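Local structure of glycoside Hydrolase (5TA0) at residues A[297-300]-A[301-305]. The protein probably hydrolyses agarose-type galactans as a family 86 glycoside hydrolase, crystallised here as an engineered variant holding a neoagarooctaose ligand. Numbering follows the deposited sequence.
Sequences GSNM and EATMD. With EDO (1,2-ethanediol), chain U.
Met-300 and Met-304, one turn apart, lie side by side and point the same way, their terminal CE methyls 3.8 Å from each other. Both chains bend at the last torsion (chi3 -78° and -73°), which folds the two methyls together; flexible thioethers suit a site that must also fit Phe-357 of helix 340-358. On another face, one water donates to Asn-299 OD1 and also hydrogen-bonds Thr-303 OG1, 2.8 Å from each oxygen, bridging two side chains too far apart to bond directly. The backbone is the start of helix 298-315, with Gly-297 at the N-cap; Met-304 N donates to Met-300 O nearly straight (171°). This helix makes the beta-alpha-beta crossover from strand 277-285 to its parallel neighbour 321-326 in the (beta/alpha)8 barrel. Asn-299 OD1 also accepts a hydrogen bond from O1 of a 1,2-ethanediol, probably from the crystallisation liquor, at 2.9 Å, while its ND2 donates to Phe-603 O, a double role that fits an amide. A leucine here would probably leave that carbonyl without this donor and the water without one of its two side-chain partners. Farther out, the small Ala-302 lets Phe-603 and Val-605 of strand 602-609 come close, and Glu-301, a carboxylate among arginines, forms salt bridges with Arg-563 and Arg-360.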
ATOM      1  N   GLY A 297     -11.029  -4.251  -1.779  1.00  7.34           N
ATOM      2  CA  GLY A 297     -11.714  -5.310  -2.505  1.00  7.74           C
ATOM      3  C   GLY A 297     -11.156  -5.539  -3.878  1.00  7.68           C
ATOM      4  O   GLY A 297      -9.949  -5.391  -4.101  1.00  7.90           O
ATOM      5  N   SER A 298     -12.010  -5.939  -4.827  1.00  7.90           N
ATOM      6  CA  SER A 298     -11.534  -6.430  -6.104  1.00  7.96           C
ATOM      7  C   SER A 298     -10.850  -5.390  -6.994  1.00  7.37           C
ATOM      8  O   SER A 298     -10.065  -5.757  -7.879  1.00  6.95           O
ATOM      9  CB  SER A 298     -12.655  -7.111  -6.909  1.00  8.39           C
ATOM     10  OG  SER A 298     -13.555  -6.171  -7.520  1.00  9.03           O
ATOM     11  N   ASN A 299     -11.211  -4.116  -6.818  1.00  7.28           N
ATOM     12  CA  ASN A 299     -10.624  -3.054  -7.669  1.00  7.50           C
ATOM     13  C   ASN A 299      -9.090  -2.962  -7.518  1.00  7.51           C
ATOM     14  O   ASN A 299      -8.370  -3.054  -8.501  1.00  7.60           O
ATOM     15  CB  ASN A 299     -11.334  -1.726  -7.378  1.00  7.76           C
ATOM     16  CG  ASN A 299     -10.774  -0.555  -8.158  1.00  7.97           C
ATOM     17  OD1 ASN A 299     -10.088   0.301  -7.599  1.00  8.67           O
ATOM     18  ND2 ASN A 299     -11.014  -0.527  -9.457  1.00  8.37           N
ATOM     19  N   MET A 300      -8.592  -2.806  -6.297  1.00  7.62           N
ATOM     20  CA  MET A 300      -7.133  -2.736  -6.114  1.00  7.72           C
ATOM     21  C   MET A 300      -6.431  -4.036  -6.491  1.00  7.50           C
ATOM     22  O   MET A 300      -5.286  -4.013  -6.935  1.00  7.43           O
ATOM     23  CB  MET A 300      -6.763  -2.281  -4.699  1.00  8.32           C
ATOM     24  CG  MET A 300      -7.084  -3.243  -3.593  1.00  8.82           C
ATOM     25  SD  MET A 300      -6.846  -2.566  -1.939  1.00 10.16           S
ATOM     26  CE  MET A 300      -5.075  -2.656  -1.756  1.00  8.84           C
ATOM     27  N   GLU A 301      -7.135  -5.155  -6.388  1.00  7.52           N
ATOM     28  CA  GLU A 301      -6.567  -6.408  -6.874  1.00  7.64           C
ATOM     29  C   GLU A 301      -6.285  -6.342  -8.390  1.00  7.43           C
ATOM     30  O   GLU A 301      -5.275  -6.841  -8.885  1.00  7.38           O
ATOM     31  CB  GLU A 301      -7.510  -7.584  -6.570  1.00  8.29           C
ATOM     32  CG  GLU A 301      -7.674  -7.921  -5.093  1.00  8.73           C
ATOM     33  CD  GLU A 301      -6.385  -8.370  -4.439  1.00  9.39           C
ATOM     34  OE1 GLU A 301      -5.667  -9.198  -5.027  1.00  9.86           O
ATOM     35  OE2 GLU A 301      -6.078  -7.853  -3.351  1.00 10.33           O
ATOM     36  N   ALA A 302      -7.205  -5.716  -9.127  1.00  7.16           N
ATOM     37  CA  ALA A 302      -7.053  -5.545 -10.571  1.00  7.28           C
ATOM     38  C   ALA A 302      -5.904  -4.587 -10.907  1.00  7.02           C
ATOM     39  O   ALA A 302      -5.132  -4.854 -11.814  1.00  7.04           O
ATOM     40  CB  ALA A 302      -8.357  -5.074 -11.192  1.00  7.50           C
ATOM     41  N   THR A 303      -5.829  -3.482 -10.168  1.00  7.21           N
ATOM     42  CA  THR A 303      -4.745  -2.529 -10.367  1.00  7.29           C
ATOM     43  C   THR A 303      -3.387  -3.213 -10.207  1.00  7.33           C
ATOM     44  O   THR A 303      -2.517  -3.135 -11.068  1.00  7.27           O
ATOM     45  CB  THR A 303      -4.871  -1.387  -9.350  1.00  7.78           C
ATOM     46  OG1 THR A 303      -6.194  -0.822  -9.448  1.00  8.04           O
ATOM     47  CG2 THR A 303      -3.834  -0.323  -9.566  1.00  7.87           C
ATOM     48  N   MET A 304      -3.225  -3.888  -9.076  1.00  7.20           N
ATOM     49  CA  MET A 304      -1.921  -4.521  -8.768  1.00  7.55           C
ATOM     50  C   MET A 304      -1.593  -5.684  -9.706  1.00  7.45           C
ATOM     51  O   MET A 304      -0.464  -5.797 -10.169  1.00  7.59           O
ATOM     52  CB  MET A 304      -1.867  -4.928  -7.311  1.00  8.01           C
ATOM     53  CG  MET A 304      -1.886  -3.753  -6.365  1.00  8.38           C
ATOM     54  SD  MET A 304      -1.650  -4.153  -4.622  1.00  9.94           S
ATOM     55  CE  MET A 304      -3.218  -4.890  -4.279  1.00 10.25           C
ATOM     56  N   ASP A 305      -2.599  -6.490 -10.039  1.00  7.36           N
ATOM     57  CA  ASP A 305      -2.401  -7.561 -11.038  1.00  7.36           C
ATOM     58  C   ASP A 305      -1.963  -7.034 -12.401  1.00  7.19           C
ATOM     59  O   ASP A 305      -1.159  -7.678 -13.077  1.00  7.24           O
ATOM     60  CB  ASP A 305      -3.664  -8.429 -11.209  1.00  7.64           C
ATOM     61  CG  ASP A 305      -3.834  -9.495 -10.116  1.00  8.15           C
ATOM     62  OD1 ASP A 305      -3.066  -9.505  -9.129  1.00  8.23           O
ATOM     63  OD2 ASP A 305      -4.785 -10.301 -10.243  1.00  8.43           O
TER
HETATM   64  C1  EDO U 718     -12.163   3.560  -6.709  1.00 23.73           C
HETATM   65  O1  EDO U 718     -11.455   2.865  -7.710  1.00 19.95           O
HETATM   66  C2  EDO U 718     -11.877   5.033  -6.811  1.00 25.54           C
HETATM   67  O2  EDO U 718     -11.493   5.430  -5.520  1.00 27.56           O
HETATM   68  O   HOH W   1      -7.320   0.562  -7.289  1.00  9.16           O